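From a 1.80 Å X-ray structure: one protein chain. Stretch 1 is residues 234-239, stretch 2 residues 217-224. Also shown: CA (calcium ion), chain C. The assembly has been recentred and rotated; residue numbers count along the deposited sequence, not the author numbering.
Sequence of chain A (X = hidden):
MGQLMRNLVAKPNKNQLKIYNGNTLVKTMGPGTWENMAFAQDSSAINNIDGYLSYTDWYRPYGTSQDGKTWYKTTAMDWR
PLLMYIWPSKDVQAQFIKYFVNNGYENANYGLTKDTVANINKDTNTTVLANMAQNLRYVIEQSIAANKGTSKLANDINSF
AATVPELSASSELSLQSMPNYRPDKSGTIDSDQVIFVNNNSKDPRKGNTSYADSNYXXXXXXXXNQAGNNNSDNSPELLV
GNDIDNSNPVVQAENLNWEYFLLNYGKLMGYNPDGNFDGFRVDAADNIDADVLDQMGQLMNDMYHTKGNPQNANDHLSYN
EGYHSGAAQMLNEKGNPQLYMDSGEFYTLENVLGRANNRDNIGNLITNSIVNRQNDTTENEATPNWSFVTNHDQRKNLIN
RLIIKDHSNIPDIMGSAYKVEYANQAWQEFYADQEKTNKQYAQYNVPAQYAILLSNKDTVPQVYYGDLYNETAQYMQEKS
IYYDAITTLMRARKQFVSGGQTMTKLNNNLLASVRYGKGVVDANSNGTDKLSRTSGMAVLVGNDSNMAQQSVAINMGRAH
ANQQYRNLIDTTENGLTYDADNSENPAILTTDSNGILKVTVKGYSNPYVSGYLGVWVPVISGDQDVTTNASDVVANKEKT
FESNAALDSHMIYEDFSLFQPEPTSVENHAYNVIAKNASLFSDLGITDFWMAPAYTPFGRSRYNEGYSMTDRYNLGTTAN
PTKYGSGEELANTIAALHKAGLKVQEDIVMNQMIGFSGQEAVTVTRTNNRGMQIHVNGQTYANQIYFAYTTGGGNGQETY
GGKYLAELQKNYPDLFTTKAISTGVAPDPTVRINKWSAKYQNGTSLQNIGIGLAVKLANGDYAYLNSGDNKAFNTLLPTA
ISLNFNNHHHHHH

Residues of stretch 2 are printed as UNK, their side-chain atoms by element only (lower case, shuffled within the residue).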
# COMPACT_ATOMS: atom_id res chain seq x y z
N ASN A 234 -5.76 -7.22 -17.65
CA ASN A 234 -4.96 -6.02 -17.85
C ASN A 234 -4.58 -5.36 -16.53
O ASN A 234 -4.71 -4.14 -16.40
CB ASN A 234 -5.68 -5.04 -18.79
CG ASN A 234 -4.77 -3.96 -19.33
OD1 ASN A 234 -3.64 -4.24 -19.77
ND2 ASN A 234 -5.25 -2.72 -19.31
N SER A 235 -4.09 -6.15 -15.58
CA SER A 235 -3.69 -5.63 -14.26
C SER A 235 -2.22 -5.16 -14.31
O SER A 235 -1.35 -5.93 -14.73
CB SER A 235 -3.88 -6.68 -13.17
OG SER A 235 -3.85 -6.06 -11.90
N PRO A 236 -1.93 -3.92 -13.88
CA PRO A 236 -0.60 -3.33 -14.12
C PRO A 236 0.50 -3.82 -13.19
O PRO A 236 0.25 -4.13 -12.02
CB PRO A 236 -0.83 -1.83 -13.92
CG PRO A 236 -1.95 -1.77 -12.92
CD PRO A 236 -2.84 -2.93 -13.25
N GLU A 237 1.73 -3.84 -13.71
CA GLU A 237 2.90 -4.19 -12.91
C GLU A 237 3.23 -3.10 -11.89
O GLU A 237 3.65 -3.41 -10.76
CB GLU A 237 4.12 -4.40 -13.82
CG GLU A 237 5.39 -4.87 -13.08
CD GLU A 237 5.19 -6.19 -12.39
OE1 GLU A 237 4.86 -7.16 -13.11
OE2 GLU A 237 5.31 -6.26 -11.14
N LEU A 238 3.05 -1.84 -12.28
CA LEU A 238 3.56 -0.70 -11.49
C LEU A 238 2.48 0.07 -10.74
O LEU A 238 1.41 0.37 -11.30
CB LEU A 238 4.31 0.26 -12.42
CG LEU A 238 5.43 -0.37 -13.27
CD1 LEU A 238 6.06 0.66 -14.20
CD2 LEU A 238 6.50 -1.02 -12.41
N LEU A 239 2.75 0.35 -9.46
CA LEU A 239 1.91 1.19 -8.61
C LEU A 239 2.67 2.45 -8.18
O LEU A 239 2.39 3.55 -8.67
CB LEU A 239 1.45 0.42 -7.36
CG LEU A 239 0.55 -0.79 -7.60
CD1 LEU A 239 0.28 -1.51 -6.28
CD2 LEU A 239 -0.76 -0.37 -8.29
N UNK A 217 12.84 -9.39 -15.43
CA UNK A 217 11.93 -8.26 -15.58
C UNK A 217 10.71 -8.61 -16.46
O UNK A 217 10.32 -7.83 -17.34
c UNK A 217 13.74 -6.44 -15.16
c UNK A 217 16.47 -4.24 -14.77
n UNK A 217 15.16 -4.49 -14.56
n UNK A 217 17.05 -4.43 -15.96
c UNK A 217 14.20 -5.02 -15.53
n UNK A 217 17.21 -3.78 -13.77
c UNK A 217 12.68 -7.00 -16.12
N UNK A 218 10.13 -9.79 -16.24
CA UNK A 218 8.89 -10.16 -16.94
C UNK A 218 7.81 -9.34 -16.27
O UNK A 218 7.48 -9.57 -15.11
c UNK A 218 9.20 -14.04 -17.32
c UNK A 218 10.14 -12.23 -18.77
c UNK A 218 8.60 -11.65 -16.82
c UNK A 218 9.68 -12.60 -17.36
N UNK A 219 7.31 -8.32 -16.97
CA UNK A 219 6.34 -7.40 -16.38
C UNK A 219 4.91 -7.78 -16.78
O UNK A 219 4.69 -8.35 -17.82
s UNK A 219 8.20 -3.72 -16.64
c UNK A 219 7.95 -5.45 -16.28
c UNK A 219 7.06 -2.91 -15.56
c UNK A 219 6.62 -5.96 -16.81
N UNK A 220 3.98 -7.48 -15.89
CA UNK A 220 2.55 -7.67 -16.13
C UNK A 220 2.15 -9.15 -16.21
O UNK A 220 1.13 -9.48 -16.80
c UNK A 220 2.08 -6.90 -17.39
c UNK A 220 2.56 -5.46 -17.41
n UNK A 220 3.40 -5.15 -18.38
o UNK A 220 2.19 -4.64 -16.57
N UNK A 221 2.92 -10.03 -15.57
CA UNK A 221 2.57 -11.45 -15.47
C UNK A 221 1.65 -11.62 -14.27
O UNK A 221 1.90 -12.44 -13.38
n UNK A 221 6.44 -14.09 -20.25
n UNK A 221 5.02 -12.83 -18.95
c UNK A 221 3.81 -12.33 -15.38
c UNK A 221 4.75 -12.24 -16.58
n UNK A 221 5.17 -15.16 -18.65
c UNK A 221 5.54 -14.03 -19.27
c UNK A 221 4.05 -12.56 -17.90
N UNK A 222 0.55 -10.87 -14.33
CA UNK A 222 -0.33 -10.59 -13.21
C UNK A 222 -1.65 -11.31 -13.43
O UNK A 222 -2.14 -11.37 -14.56
c UNK A 222 -0.62 -9.09 -13.13
c UNK A 222 0.64 -8.36 -12.60
o UNK A 222 -0.94 -8.59 -14.45
N UNK A 223 -2.19 -11.88 -12.35
CA UNK A 223 -3.49 -12.59 -12.37
C UNK A 223 -3.50 -13.67 -13.46
O UNK A 223 -2.55 -14.48 -13.50
c UNK A 223 -5.95 -12.29 -11.88
c UNK A 223 -5.63 -9.39 -11.58
c UNK A 223 -4.70 -11.61 -12.43
c UNK A 223 -4.45 -10.34 -11.62
N UNK A 224 -4.48 -13.67 -14.38
CA UNK A 224 -4.53 -14.67 -15.45
C UNK A 224 -3.49 -14.50 -16.55
O UNK A 224 -3.36 -15.38 -17.40
o UNK A 224 -6.97 -16.32 -14.53
n UNK A 224 -7.81 -14.23 -14.59
c UNK A 224 -5.94 -14.78 -16.05
c UNK A 224 -6.97 -15.18 -15.00
CA CA C . 4.88 -4.82 -9.39
O HOH W 1 5.10 -9.79 -13.55
O HOH W 2 -3.25 -8.94 -15.93
O HOH W 3 6.45 -5.97 -7.97

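Position 217 has seven side-chain atoms: three carbons, a nitrogen, then a carbon carrying two more nitrogens. None touches stretch 1. A guanidinium on a three-carbon chain is arginine. The three side-chain nitrogens of Arg217 are hydrogen-bonded elsewhere in the structure.

Position 218 has four carbons, forked at the second. No side-chain atom comes near stretch 1, and CA-to-CB points away from it. A fork at the second carbon marks leucine. Leu218 takes part through its backbone: its O receives a hydrogen bond from water 1 at 2.9 Å.

Position 219 carries two carbons, a sulfur and a terminal carbon in an unbranched chain. The terminal carbon lies near the side chains of Glu237 and Leu238. A sulfur within such a chain identifies methionine. Met219 CE is 3.6 Å from Glu237 CG and 3.7 Å from Leu238 CD2. The CA-to-CB bond points sideways, but the chain bends at chi3 (p) and its end comes nearer.

Position 220 has two carbons, the second carrying one oxygen and one nitrogen. The oxygen faces the backbone N of Glu237. A short side chain ending in an amide is asparagine. Glu237 N donates to Asn220 OD1 at 3.0 Å. In return, Asn220 N donates to Glu237 OE1 at 2.9 Å. Each residue thus uses its backbone N and a side-chain oxygen to hold the other. Asn220 ND2 is bonded elsewhere in the structure.

Position 221 again shows three carbons, a nitrogen and a carbon with two nitrogens. The side chain leaves stretch 1, and CA-to-CB points away. This is a second arginine. Arg221 contributes its backbone N, which donates to water 1 at 3.0 Å.

Position 222 has one carbon carrying an oxygen and a carbon. The oxygen approaches the carbonyl of Ser235. Hydroxyl and methyl on one carbon make threonine. Thr222 OG1 donates to Ser235 O at 2.7 Å. Within stretch 2, Thr222 N makes a weak hydrogen bond to Asn220 O at 2.9 Å.

Position 223 has four carbons, forked at the first, with one arm two carbons long. The longer arm reaches Ser235. This branching is isoleucine. Ile223 CD1 lies 3.6 Å from Ser235 CB.

Position 224 has two carbons, the second bearing an oxygen and a nitrogen. They are out of reach of stretch 1. This is another asparagine.

The contact joins two irregular segments and buries 358 Å² in total. Three direct hydrogen bonds hold it, all involving both backbone and side-chain atoms. Two waters extend them. Water 1 donates to Glu237 OE1 at 2.7 Å and so ties that oxygen to Leu218 and Arg221. Water 2 accepts from Ser235 N at 2.9 Å and donates to Thr222 OG1 at 2.8 Å. Glu237 is central: while OE1 meets stretch 2, its O and OE2 each bind the calcium ion CA at 2.3 Å. The same residue therefore connects stretch 2 to the metal site.

Stretch 2 217-224: RLMNRTIN
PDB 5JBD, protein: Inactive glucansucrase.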